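Local coordinates for amyloid-like protein 1 (Homo sapiens, PDB 3PMR) that probably binds heparin and takes part in cell adhesion, its E2 domain dimerising in a mode shared with the amyloid precursor protein, at residues L31-D36 with Q90-T95; R99-I104 with Q144-R149; E113-A118 with L184-Q189; E127-A132 with Q195-Q200; R135-E140 with E203-E208. All blocks are in the same frame, centred on the assembly; numbering follows the deposited sequence.

Interaction 1. Residues L31-D36 with Q90-T95; sequences LRAKMD and QRLVET
Leu92 points its isobutyl group at the backbone of helix 26-56, and its two methyls divide the work between Ala33 and Lys34. CD1 of Leu92 meets the CB of Ala33 at 3.9 Å, one methyl against another. CD2 of Leu92 lies instead at the root of the neighbouring residue, 3.7 Å from the CA of Lys34 and equally far from its CB. With CG of Leu92 anti to the backbone N (chi1 -173°), the branch is carried toward the other helix and both methyls reach it. The Leu92 and Lys34 side chains meet at roughly a right angle: the leucine comes in at the base of the lysine, whose extended chain leads away from it. The Lys34 side chain comes to about 4 Å from a bound phosphate, probably from the crystallisation liquor. On the helix of Leu92, the carbonyl O of Arg91 takes two bonds, from OG1 and from N of Thr95, on opposite faces of its plane. The segments bury 106 Å² at the surface of the domain. No hydrogen bond links them, so helices 26-56 and 64-119 are held here by two methyls against aliphatic carbon, a non-directional packing.

Interaction 2. Residues R99-I104 with Q144-R149; sequences RVIALI and QRHTLR. With PO4 (phosphate ion), chain F.
The imidazole of His146 is inserted among three aliphatic side chains of helix 64-119. CD1 of Ile104 approaches CD2 of His146 to 3.7 Å, CG1 of Val100 stands 3.8 Å from its NE2, and CG1 of Ile101 is 3.9 Å from its CE1. All three come at the ring obliquely, and Ile101 crosses the histidine at about a right angle. The ring gets there because CG of His146 is anti to the backbone N (chi1 -178°), which spans segment axes 11.6 Å apart and running nearly antiparallel, at 154°. On the same helix as His146, Arg145 and Arg149 hold a phosphate ion, probably from the crystallisation liquor. Its O1 accepts from NE of Arg145 at 3.0 Å and from NH2 of Arg149 at 2.7 Å, while O4 takes NH2 of Arg145 at 3.1 Å. Both arginines bend at chi3 to converge on the anion, which meets each guanidinium at its edge. Further out, Glu39 and Glu38 of the second subunit form salt bridges with Arg145 and Arg149, respectively. The arrangement combines helix packing inside an E2 domain with its dimer interface, and the basic anion site is consistent with heparin binding.

Interaction 3. Residues E113-A118 with L184-Q189; sequences EGFLAA and LGLLDQ
Phe115 reaches from helix 64-119 toward Leu186 and Leu187, near the end of helix 159-187, and presents the far rim of its ring. Its CG is anti to the backbone N (chi1 168°), a conformation that stretches the benzyl group across the gap so that CE2 and CZ lead. The two leucines receive these atoms differently. CB of Leu186 lies 4.1 Å from CE2 of Phe115, an oblique approach that is neither squarely over the face nor at the edge. CD1 of Leu186 comes to 4.2 Å from the same CE2 of Phe115, so this ring carbon meets both the base and one branch of the leucine. The first torsion of Leu186 accounts for the second of these touches: with CG anti to the carbonyl carbon and beside the backbone N (chi1 -84°), the isobutyl group is set where its CD1 can meet the ring. CB of Leu187 sits 4.3 Å from CZ of Phe115, near the ring plane, and so meets the edge. The contact is apolar throughout, and no hydrogen bond passes between the segments. Phe115 and Leu187 are both buried. Around them, helix 126-157 supplies Leu133 against Phe115 and Val129 against Leu187. Helix 191-207 adds Ala194 and Ile201 beside Leu187, so the phenyl ring and its leucine partners lie where helices 64-119, 126-157, 159-187 and 191-207 converge.

Interaction 4. Residues E127-A132 with Q195-Q200; sequences ERVLLA and QELRPQ
No hydrogen bond joins Leu130 to Gln200 or any other pair across this contact; the shortest sound polar bond is internal to one helix, from the N of Ala132 to the O of Arg128 at 3.1 Å. What crosses is van der Waals contact, apolar between the leucines and valine, with a polar amide laid on a methyl where Gln200 meets Leu130. Gln200 lays its whole chain against that methyl: CD2 of Leu130 is 3.7 Å from CB of Gln200 and 3.5 Å from CD at the start of its amide, the two side chains crossing at about a right angle. Leu197 completes the contact with both of its methyls, CD1 lying 4.0 Å from CG1 of Val129 and CD2 4.1 Å from CB of Leu130. Leu130, with CG anti to its backbone N (chi1 178°), projects toward the partner helix and offers its end to Gln200 and its base to Leu197. The helix carrying Leu197 is kinked. Pro199 has no N-H to give, and the N of Gln200 finds no bond to the preceding turn. The axes of segments 127-132 and 195-200 approach to 10.8 Å and cross at -41°. Behind Val129, helix 64-119 contributes Ala118 and Leu119, while Leu193 and Leu204 of helix 191-207 flank Val129 and Leu130 respectively; the contact thus joins helices 126-157 and 191-207 against the end of helix 64-119.

Interaction 5. Residues R135-E140 with E203-E208; sequences RYLRAE and ELLHSE
Leu137, Leu204 and Leu205 all set CG anti to the carbonyl carbon, with chi1 of -65°, -62° and -56°, and the branches of Leu204 and Leu205 converge on one methyl of Leu137. In the helical bundle of the E2 domain this is a leucine cluster between helix 126-157 and the last helix, 191-207. CD1 of Leu137 is the shared atom: it meets CD2 of Leu205 at 3.9 Å and CD1 of Leu204 at 4.1 Å. The CB of Leu204 also stands near, 4.2 Å from CD1 of Leu137, so Leu204 offers both its base and its end. Leu137 crosses Leu204 at about a right angle, but approaches Leu205 on a slant. Leu137 is buried, and with no hydrogen bond between the segments its contact with the two leucines is purely apolar. Leu205 also packs on Val180 of helix 159-187, which ties the cluster to a third helix. One turn further along helix 126-157, the buried carboxylate of Glu140 is engaged by a salt bridge from its OE1 to NE of Arg179. That partner would probably favour the charged form, though the nearby carboxylate of Glu143 may work against it. The aliphatic part of the same glutamate covers a neighbour: CG of Glu140 lies 4.3 Å above one face of the Tyr136 ring, offset toward its rim.

Interaction 1 is a surface contact in the pairing of helices 26-56 and 64-119. Interaction 2, its centre about 17 Å from that of interaction 1, lies further along helix 64-119 and is partly buried; it alone of the five has partners in the second subunit. Interactions 3, 4 and 5 gather at one end of the elongated molecule, with centres 10 to 14 Å apart, and touch one another. Interactions 4 and 5 join the same two helices, 126-157 and 191-207, whereas interaction 3 is the buried one and adds helices 64-119 and 159-187. None has a hydrogen bond between its segments: leucines dominate 3 to 5, while interaction 2 sets an imidazole among aliphatic groups, with anion-bound arginines beside it.

Interaction 1. Residues L31-D36 with Q90-T95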
# COMPACT_ATOMS: atom_id res chain seq x y z
N LEU B 31 -0.92 -10.33 -1.41
CA LEU B 31 0.40 -9.73 -1.24
C LEU B 31 1.44 -10.50 -2.04
O LEU B 31 2.27 -9.91 -2.72
CB LEU B 31 0.79 -9.75 0.24
CG LEU B 31 0.18 -8.64 1.09
CD1 LEU B 31 0.28 -9.03 2.55
CD2 LEU B 31 0.91 -7.33 0.84
N ARG B 32 1.38 -11.80 -1.95
CA ARG B 32 2.27 -12.69 -2.65
C ARG B 32 2.22 -12.46 -4.15
O ARG B 32 3.23 -12.35 -4.78
CB ARG B 32 1.94 -14.13 -2.33
CG ARG B 32 3.04 -15.06 -2.53
N ALA B 33 1.02 -12.37 -4.68
CA ALA B 33 0.84 -12.14 -6.09
C ALA B 33 1.41 -10.76 -6.46
O ALA B 33 2.09 -10.60 -7.48
CB ALA B 33 -0.64 -12.21 -6.44
N LYS B 34 1.13 -9.78 -5.62
CA LYS B 34 1.60 -8.43 -5.86
C LYS B 34 3.14 -8.36 -5.88
O LYS B 34 3.72 -7.68 -6.73
CB LYS B 34 1.01 -7.50 -4.79
CG LYS B 34 1.30 -6.03 -5.00
CD LYS B 34 0.50 -5.17 -4.00
CE LYS B 34 1.03 -3.73 -3.99
NZ LYS B 34 0.30 -2.82 -3.06
N MET B 35 3.79 -9.08 -4.98
CA MET B 35 5.26 -9.08 -4.93
C MET B 35 5.84 -9.82 -6.14
O MET B 35 6.83 -9.38 -6.72
CB MET B 35 5.76 -9.70 -3.61
CG MET B 35 7.29 -9.67 -3.42
SD MET B 35 8.06 -8.02 -3.66
CE MET B 35 7.43 -7.09 -2.18
N ASP B 36 5.23 -10.94 -6.51
CA ASP B 36 5.69 -11.69 -7.68
C ASP B 36 5.68 -10.81 -8.93
O ASP B 36 6.63 -10.80 -9.70
CB ASP B 36 4.80 -12.91 -7.94
CG ASP B 36 5.02 -14.03 -6.93
OD1 ASP B 36 6.17 -14.24 -6.50
OD2 ASP B 36 4.03 -14.72 -6.58
N GLN B 90 -4.34 -3.07 -12.00
CA GLN B 90 -5.76 -2.77 -11.98
C GLN B 90 -6.56 -4.06 -11.84
O GLN B 90 -7.55 -4.11 -11.13
CB GLN B 90 -6.13 -2.04 -13.26
CG GLN B 90 -7.41 -1.25 -13.20
CD GLN B 90 -7.60 -0.38 -14.42
OE1 GLN B 90 -6.73 0.42 -14.77
NE2 GLN B 90 -8.75 -0.53 -15.08
N ARG B 91 -6.10 -5.10 -12.53
CA ARG B 91 -6.75 -6.38 -12.48
C ARG B 91 -6.56 -7.04 -11.11
O ARG B 91 -7.49 -7.65 -10.57
CB ARG B 91 -6.20 -7.29 -13.58
CG ARG B 91 -6.97 -8.58 -13.74
CD ARG B 91 -6.19 -9.58 -14.55
NE ARG B 91 -6.85 -10.88 -14.56
CZ ARG B 91 -6.26 -12.01 -14.94
NH1 ARG B 91 -4.99 -12.00 -15.33
NH2 ARG B 91 -6.93 -13.16 -14.91
N LEU B 92 -5.37 -6.91 -10.55
CA LEU B 92 -5.06 -7.49 -9.25
C LEU B 92 -5.89 -6.81 -8.15
O LEU B 92 -6.43 -7.47 -7.26
CB LEU B 92 -3.57 -7.34 -8.94
CG LEU B 92 -3.06 -8.03 -7.68
CD1 LEU B 92 -3.05 -9.54 -7.89
CD2 LEU B 92 -1.66 -7.54 -7.38
N VAL B 93 -5.97 -5.49 -8.22
CA VAL B 93 -6.71 -4.71 -7.24
C VAL B 93 -8.21 -5.03 -7.29
O VAL B 93 -8.85 -5.18 -6.25
CB VAL B 93 -6.49 -3.19 -7.48
CG1 VAL B 93 -7.53 -2.37 -6.75
CG2 VAL B 93 -5.09 -2.80 -7.02
N GLU B 94 -8.77 -5.13 -8.49
CA GLU B 94 -10.19 -5.43 -8.63
C GLU B 94 -10.53 -6.82 -8.09
O GLU B 94 -11.53 -7.00 -7.40
CB GLU B 94 -10.62 -5.33 -10.09
CG GLU B 94 -12.12 -5.51 -10.29
N THR B 95 -9.70 -7.80 -8.43
CA THR B 95 -9.92 -9.16 -7.97
C THR B 95 -9.93 -9.22 -6.44
O THR B 95 -10.80 -9.85 -5.84
CB THR B 95 -8.82 -10.09 -8.50
OG1 THR B 95 -8.91 -10.15 -9.92
CG2 THR B 95 -8.97 -11.48 -7.92

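Interaction 2. Residues R99-I104 with Q144-R149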
# COMPACT_ATOMS: atom_id res chain seq x y z
N ARG B 99 -13.22 -9.86 -3.73
CA ARG B 99 -13.21 -10.96 -2.76
C ARG B 99 -13.35 -10.50 -1.32
O ARG B 99 -13.96 -11.17 -0.50
CB ARG B 99 -11.93 -11.77 -2.91
CG ARG B 99 -11.86 -12.56 -4.22
CD ARG B 99 -10.52 -13.28 -4.33
NE ARG B 99 -10.37 -13.98 -5.60
CZ ARG B 99 -9.23 -14.54 -6.01
NH1 ARG B 99 -8.14 -14.48 -5.25
NH2 ARG B 99 -9.19 -15.16 -7.18
N VAL B 100 -12.76 -9.35 -1.01
CA VAL B 100 -12.86 -8.81 0.34
C VAL B 100 -14.33 -8.51 0.62
O VAL B 100 -14.87 -8.88 1.65
CB VAL B 100 -12.04 -7.52 0.45
CG1 VAL B 100 -12.29 -6.85 1.80
CG2 VAL B 100 -10.56 -7.84 0.29
N ILE B 101 -14.97 -7.82 -0.31
CA ILE B 101 -16.36 -7.46 -0.19
C ILE B 101 -17.28 -8.67 -0.08
O ILE B 101 -18.21 -8.67 0.73
CB ILE B 101 -16.80 -6.61 -1.40
CG1 ILE B 101 -16.06 -5.28 -1.39
CG2 ILE B 101 -18.30 -6.40 -1.37
CD1 ILE B 101 -16.36 -4.39 -2.59
N ALA B 102 -17.04 -9.71 -0.88
CA ALA B 102 -17.89 -10.90 -0.85
C ALA B 102 -17.82 -11.62 0.48
O ALA B 102 -18.84 -12.11 0.98
CB ALA B 102 -17.51 -11.86 -1.98
N LEU B 103 -16.63 -11.69 1.05
CA LEU B 103 -16.44 -12.34 2.34
C LEU B 103 -17.23 -11.55 3.40
O LEU B 103 -17.98 -12.13 4.19
CB LEU B 103 -14.95 -12.38 2.70
CG LEU B 103 -14.58 -13.13 3.98
CD1 LEU B 103 -15.18 -14.54 3.95
CD2 LEU B 103 -13.06 -13.19 4.11
N ILE B 104 -17.07 -10.24 3.40
CA ILE B 104 -17.79 -9.39 4.33
C ILE B 104 -19.31 -9.60 4.19
O ILE B 104 -20.02 -9.67 5.20
CB ILE B 104 -17.43 -7.90 4.08
CG1 ILE B 104 -16.04 -7.61 4.67
CG2 ILE B 104 -18.49 -7.00 4.68
CD1 ILE B 104 -15.53 -6.20 4.40
N GLN B 144 -18.79 -1.47 8.08
CA GLN B 144 -18.74 -0.04 8.28
C GLN B 144 -17.30 0.44 8.15
O GLN B 144 -17.03 1.41 7.44
CB GLN B 144 -19.27 0.32 9.67
CG GLN B 144 -19.18 1.79 9.96
CD GLN B 144 -19.72 2.13 11.32
OE1 GLN B 144 -19.03 1.98 12.33
NE2 GLN B 144 -20.96 2.58 11.36
N ARG B 145 -16.39 -0.24 8.82
CA ARG B 145 -14.98 0.12 8.76
C ARG B 145 -14.46 -0.00 7.34
O ARG B 145 -13.62 0.79 6.90
CB ARG B 145 -14.16 -0.76 9.71
CG ARG B 145 -14.32 -0.37 11.18
CD ARG B 145 -13.70 -1.39 12.13
NE ARG B 145 -12.27 -1.58 11.90
CZ ARG B 145 -11.34 -0.65 12.15
NH1 ARG B 145 -11.69 0.53 12.63
NH2 ARG B 145 -10.07 -0.92 11.91
N HIS B 146 -14.97 -0.98 6.60
CA HIS B 146 -14.52 -1.17 5.23
C HIS B 146 -14.93 0.03 4.39
O HIS B 146 -14.15 0.55 3.59
CB HIS B 146 -15.12 -2.44 4.65
CG HIS B 146 -14.67 -2.73 3.26
ND1 HIS B 146 -15.31 -2.23 2.15
CD2 HIS B 146 -13.59 -3.42 2.80
CE1 HIS B 146 -14.65 -2.59 1.07
NE2 HIS B 146 -13.61 -3.31 1.43
N THR B 147 -16.17 0.48 4.57
CA THR B 147 -16.67 1.63 3.84
C THR B 147 -15.85 2.87 4.19
O THR B 147 -15.42 3.60 3.31
CB THR B 147 -18.13 1.89 4.19
OG1 THR B 147 -18.91 0.74 3.84
CG2 THR B 147 -18.65 3.11 3.45
N LEU B 148 -15.63 3.11 5.48
CA LEU B 148 -14.87 4.27 5.94
C LEU B 148 -13.43 4.24 5.44
O LEU B 148 -12.91 5.27 4.98
CB LEU B 148 -14.88 4.33 7.48
CG LEU B 148 -16.23 4.56 8.19
CD1 LEU B 148 -16.12 4.13 9.64
CD2 LEU B 148 -16.63 6.02 8.10
N ARG B 149 -12.78 3.09 5.54
CA ARG B 149 -11.39 2.94 5.10
C ARG B 149 -11.25 3.20 3.60
O ARG B 149 -10.29 3.84 3.16
CB ARG B 149 -10.85 1.54 5.42
CG ARG B 149 -9.37 1.36 5.07
CD ARG B 149 -8.83 -0.01 5.49
NE ARG B 149 -9.12 -0.29 6.89
CZ ARG B 149 -10.05 -1.15 7.31
NH1 ARG B 149 -10.79 -1.83 6.43
NH2 ARG B 149 -10.26 -1.33 8.60
P PO4 F . -10.82 -4.54 10.31
O1 PO4 F . -11.58 -3.43 9.68
O2 PO4 F . -11.76 -5.44 11.04
O3 PO4 F . -10.12 -5.32 9.25
O4 PO4 F . -9.82 -3.99 11.26

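Interaction 3. Residues E113-A118 with L184-Q189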
# COMPACT_ATOMS: atom_id res chain seq x y z
N GLU B 113 -28.37 -15.31 9.88
CA GLU B 113 -29.01 -16.61 9.99
C GLU B 113 -28.83 -17.16 11.41
O GLU B 113 -29.79 -17.64 12.01
CB GLU B 113 -28.40 -17.58 8.96
CG GLU B 113 -29.05 -18.95 8.95
CD GLU B 113 -28.43 -19.90 7.94
OE1 GLU B 113 -27.25 -20.30 8.11
OE2 GLU B 113 -29.12 -20.26 6.96
N GLY B 114 -27.62 -17.10 11.95
CA GLY B 114 -27.38 -17.59 13.30
C GLY B 114 -28.17 -16.84 14.37
O GLY B 114 -28.69 -17.44 15.30
N PHE B 115 -28.26 -15.53 14.23
CA PHE B 115 -28.99 -14.70 15.18
C PHE B 115 -30.47 -15.06 15.17
O PHE B 115 -31.13 -15.07 16.21
CB PHE B 115 -28.80 -13.23 14.84
CG PHE B 115 -29.73 -12.30 15.57
CD1 PHE B 115 -29.68 -12.20 16.96
CD2 PHE B 115 -30.61 -11.47 14.87
CE1 PHE B 115 -30.50 -11.29 17.64
CE2 PHE B 115 -31.42 -10.56 15.55
CZ PHE B 115 -31.37 -10.47 16.93
N LEU B 116 -30.98 -15.36 13.98
CA LEU B 116 -32.38 -15.73 13.78
C LEU B 116 -32.70 -17.06 14.46
O LEU B 116 -33.74 -17.20 15.10
CB LEU B 116 -32.69 -15.85 12.30
CG LEU B 116 -33.51 -14.73 11.68
CD1 LEU B 116 -32.96 -14.39 10.31
CD2 LEU B 116 -34.96 -15.16 11.59
N ALA B 117 -31.82 -18.04 14.28
CA ALA B 117 -31.99 -19.36 14.87
C ALA B 117 -32.04 -19.24 16.39
O ALA B 117 -32.88 -19.85 17.04
CB ALA B 117 -30.85 -20.28 14.46
N ALA B 118 -31.13 -18.45 16.95
CA ALA B 118 -31.10 -18.25 18.40
C ALA B 118 -32.44 -17.69 18.88
O ALA B 118 -32.95 -18.09 19.93
CB ALA B 118 -29.97 -17.31 18.78
N LEU B 184 -32.24 -5.24 15.93
CA LEU B 184 -32.69 -4.95 17.29
C LEU B 184 -34.21 -4.97 17.33
O LEU B 184 -34.80 -5.13 18.39
CB LEU B 184 -32.17 -3.58 17.74
CG LEU B 184 -30.82 -3.54 18.48
CD1 LEU B 184 -29.95 -4.72 18.13
CD2 LEU B 184 -30.13 -2.24 18.15
N GLY B 185 -34.84 -4.81 16.17
CA GLY B 185 -36.28 -4.84 16.10
C GLY B 185 -36.77 -6.28 16.15
O GLY B 185 -37.87 -6.57 16.62
N LEU B 186 -35.95 -7.19 15.64
CA LEU B 186 -36.31 -8.60 15.66
C LEU B 186 -36.30 -9.07 17.11
O LEU B 186 -37.13 -9.88 17.51
CB LEU B 186 -35.32 -9.42 14.83
CG LEU B 186 -35.57 -9.48 13.33
CD1 LEU B 186 -34.27 -9.80 12.61
CD2 LEU B 186 -36.63 -10.53 13.03
N LEU B 187 -35.35 -8.55 17.88
CA LEU B 187 -35.18 -8.89 19.29
C LEU B 187 -36.29 -8.33 20.16
O LEU B 187 -36.53 -8.82 21.27
CB LEU B 187 -33.84 -8.36 19.81
CG LEU B 187 -33.61 -8.50 21.32
CD1 LEU B 187 -33.54 -9.99 21.67
CD2 LEU B 187 -32.34 -7.80 21.73
N ASP B 188 -36.95 -7.28 19.67
CA ASP B 188 -38.03 -6.65 20.42
C ASP B 188 -39.37 -7.34 20.29
O ASP B 188 -40.34 -6.95 20.94
CB ASP B 188 -38.16 -5.18 20.02
CG ASP B 188 -37.16 -4.30 20.72
OD1 ASP B 188 -37.08 -4.38 21.96
OD2 ASP B 188 -36.46 -3.53 20.04
N GLN B 189 -39.44 -8.36 19.44
CA GLN B 189 -40.67 -9.11 19.27
C GLN B 189 -40.82 -10.06 20.46
O GLN B 189 -41.85 -10.71 20.64
CB GLN B 189 -40.63 -9.88 17.95
CG GLN B 189 -41.04 -9.03 16.76
CD GLN B 189 -40.48 -9.53 15.44
OE1 GLN B 189 -40.41 -10.73 15.20
NE2 GLN B 189 -40.10 -8.60 14.57

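Interaction 4. Residues E127-A132 with Q195-Q200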
# COMPACT_ATOMS: atom_id res chain seq x y z
N GLU B 127 -28.20 -15.82 26.72
CA GLU B 127 -26.80 -15.86 26.41
C GLU B 127 -26.52 -16.28 24.98
O GLU B 127 -25.60 -15.81 24.39
CB GLU B 127 -26.08 -16.78 27.36
CG GLU B 127 -24.60 -16.78 27.19
N ARG B 128 -27.30 -17.17 24.44
CA ARG B 128 -27.09 -17.58 23.07
C ARG B 128 -27.51 -16.50 22.08
O ARG B 128 -26.91 -16.33 21.07
CB ARG B 128 -27.79 -18.87 22.79
CG ARG B 128 -27.59 -19.36 21.43
N VAL B 129 -28.57 -15.79 22.42
CA VAL B 129 -29.07 -14.71 21.58
C VAL B 129 -28.09 -13.55 21.62
O VAL B 129 -27.76 -12.98 20.58
CB VAL B 129 -30.45 -14.21 22.08
CG1 VAL B 129 -30.84 -12.93 21.33
CG2 VAL B 129 -31.50 -15.28 21.85
N LEU B 130 -27.59 -13.21 22.81
CA LEU B 130 -26.66 -12.10 22.92
C LEU B 130 -25.40 -12.34 22.09
O LEU B 130 -24.91 -11.43 21.42
CB LEU B 130 -26.27 -11.85 24.38
CG LEU B 130 -25.25 -10.73 24.60
CD1 LEU B 130 -25.73 -9.44 23.95
CD2 LEU B 130 -25.02 -10.53 26.09
N LEU B 131 -24.87 -13.56 22.15
CA LEU B 131 -23.67 -13.90 21.39
C LEU B 131 -23.89 -13.93 19.88
O LEU B 131 -23.02 -13.55 19.11
CB LEU B 131 -23.10 -15.25 21.86
CG LEU B 131 -22.26 -15.18 23.14
CD1 LEU B 131 -21.95 -16.59 23.60
CD2 LEU B 131 -20.98 -14.39 22.89
N ALA B 132 -25.06 -14.39 19.45
CA ALA B 132 -25.37 -14.45 18.03
C ALA B 132 -25.53 -13.01 17.53
O ALA B 132 -25.13 -12.67 16.41
CB ALA B 132 -26.65 -15.23 17.81
N GLN B 195 -35.60 -6.58 27.07
CA GLN B 195 -35.35 -5.83 28.30
C GLN B 195 -34.11 -6.37 29.00
O GLN B 195 -33.22 -5.61 29.38
CB GLN B 195 -36.56 -5.94 29.23
N GLU B 196 -34.07 -7.69 29.15
CA GLU B 196 -32.98 -8.39 29.80
C GLU B 196 -31.60 -8.19 29.15
O GLU B 196 -30.57 -8.23 29.83
CB GLU B 196 -33.30 -9.89 29.86
CG GLU B 196 -32.18 -10.76 30.39
N LEU B 197 -31.58 -7.94 27.84
CA LEU B 197 -30.31 -7.78 27.13
C LEU B 197 -29.92 -6.36 26.75
O LEU B 197 -28.78 -6.12 26.35
CB LEU B 197 -30.32 -8.66 25.88
CG LEU B 197 -30.54 -10.16 26.13
CD1 LEU B 197 -30.74 -10.87 24.80
CD2 LEU B 197 -29.36 -10.74 26.90
N ARG B 198 -30.85 -5.41 26.88
CA ARG B 198 -30.59 -4.02 26.52
C ARG B 198 -29.26 -3.47 27.04
O ARG B 198 -28.47 -2.94 26.27
CB ARG B 198 -31.74 -3.13 27.00
N PRO B 199 -29.00 -3.57 28.35
CA PRO B 199 -27.73 -3.05 28.88
C PRO B 199 -26.47 -3.58 28.19
O PRO B 199 -25.54 -2.82 27.92
CB PRO B 199 -27.81 -3.40 30.37
CG PRO B 199 -28.93 -4.43 30.46
CD PRO B 199 -29.91 -3.97 29.44
N GLN B 200 -26.43 -4.87 27.89
CA GLN B 200 -25.27 -5.47 27.22
C GLN B 200 -25.18 -5.04 25.76
O GLN B 200 -24.09 -4.82 25.23
CB GLN B 200 -25.35 -7.00 27.31
CG GLN B 200 -24.89 -7.49 28.67
CD GLN B 200 -25.57 -8.77 29.09
OE1 GLN B 200 -26.79 -8.80 29.27
NE2 GLN B 200 -24.78 -9.84 29.25

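Interaction 5. Residues R135-E140 with E203-E208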
# COMPACT_ATOMS: atom_id res chain seq x y z
N ARG B 135 -22.12 -11.27 17.19
CA ARG B 135 -21.46 -11.67 15.97
C ARG B 135 -22.02 -10.91 14.77
O ARG B 135 -21.27 -10.52 13.87
CB ARG B 135 -21.61 -13.18 15.79
CG ARG B 135 -21.07 -13.74 14.49
CD ARG B 135 -20.74 -15.22 14.66
NE ARG B 135 -20.67 -15.90 13.38
CZ ARG B 135 -21.69 -16.54 12.82
NH1 ARG B 135 -22.86 -16.59 13.45
NH2 ARG B 135 -21.55 -17.13 11.64
N TYR B 136 -23.33 -10.67 14.76
CA TYR B 136 -23.95 -9.93 13.65
C TYR B 136 -23.51 -8.47 13.69
O TYR B 136 -23.23 -7.87 12.65
CB TYR B 136 -25.47 -10.02 13.74
CG TYR B 136 -26.20 -9.27 12.64
CD1 TYR B 136 -26.16 -9.71 11.32
CD2 TYR B 136 -26.91 -8.10 12.93
CE1 TYR B 136 -26.82 -9.01 10.31
CE2 TYR B 136 -27.57 -7.39 11.92
CZ TYR B 136 -27.52 -7.85 10.62
OH TYR B 136 -28.18 -7.15 9.63
N LEU B 137 -23.44 -7.90 14.89
CA LEU B 137 -23.04 -6.50 15.03
C LEU B 137 -21.57 -6.34 14.64
O LEU B 137 -21.19 -5.33 14.07
CB LEU B 137 -23.26 -6.03 16.48
CG LEU B 137 -24.73 -5.99 16.90
CD1 LEU B 137 -24.88 -5.48 18.31
CD2 LEU B 137 -25.47 -5.08 15.94
N ARG B 138 -20.76 -7.34 14.95
CA ARG B 138 -19.35 -7.27 14.58
C ARG B 138 -19.20 -7.40 13.07
O ARG B 138 -18.28 -6.83 12.48
CB ARG B 138 -18.54 -8.35 15.29
CG ARG B 138 -18.48 -8.15 16.80
CD ARG B 138 -17.29 -8.85 17.42
NE ARG B 138 -16.60 -9.72 16.47
N ALA B 139 -20.10 -8.14 12.44
CA ALA B 139 -20.06 -8.29 10.99
C ALA B 139 -20.39 -6.92 10.39
O ALA B 139 -19.81 -6.51 9.38
CB ALA B 139 -21.07 -9.32 10.54
N GLU B 140 -21.33 -6.20 11.01
CA GLU B 140 -21.71 -4.87 10.53
C GLU B 140 -20.64 -3.82 10.79
O GLU B 140 -20.44 -2.91 9.99
CB GLU B 140 -23.05 -4.44 11.12
CG GLU B 140 -24.21 -5.08 10.38
CD GLU B 140 -24.07 -4.94 8.87
OE1 GLU B 140 -24.81 -4.13 8.27
OE2 GLU B 140 -23.20 -5.62 8.27
N GLU B 203 -23.77 -1.56 25.40
CA GLU B 203 -22.32 -1.55 25.53
C GLU B 203 -21.70 -1.96 24.19
O GLU B 203 -20.69 -1.39 23.76
CB GLU B 203 -21.87 -2.51 26.64
CG GLU B 203 -20.36 -2.50 26.90
N LEU B 204 -22.32 -2.94 23.53
CA LEU B 204 -21.83 -3.41 22.24
C LEU B 204 -21.89 -2.27 21.21
O LEU B 204 -20.88 -1.95 20.57
CB LEU B 204 -22.67 -4.58 21.73
CG LEU B 204 -22.70 -5.88 22.56
CD1 LEU B 204 -23.70 -6.85 21.95
CD2 LEU B 204 -21.31 -6.51 22.61
N LEU B 205 -23.07 -1.67 21.06
CA LEU B 205 -23.27 -0.58 20.11
C LEU B 205 -22.34 0.60 20.34
O LEU B 205 -21.99 1.32 19.40
CB LEU B 205 -24.71 -0.09 20.16
CG LEU B 205 -25.81 -1.13 19.93
CD1 LEU B 205 -27.17 -0.50 20.19
CD2 LEU B 205 -25.73 -1.66 18.50
N HIS B 206 -21.93 0.81 21.59
CA HIS B 206 -21.05 1.92 21.94
C HIS B 206 -19.60 1.65 21.54
O HIS B 206 -18.93 2.51 20.97
CB HIS B 206 -21.13 2.21 23.44
N SER B 207 -19.13 0.45 21.85
CA SER B 207 -17.76 0.07 21.54
C SER B 207 -17.55 -0.17 20.04
O SER B 207 -16.46 0.10 19.52
CB SER B 207 -17.38 -1.18 22.33
OG SER B 207 -18.32 -2.21 22.13
N GLU B 208 -18.58 -0.67 19.37
CA GLU B 208 -18.49 -0.92 17.93
C GLU B 208 -18.54 0.39 17.16
O GLU B 208 -18.31 0.42 15.96
CB GLU B 208 -19.60 -1.87 17.47
CG GLU B 208 -19.49 -3.30 18.00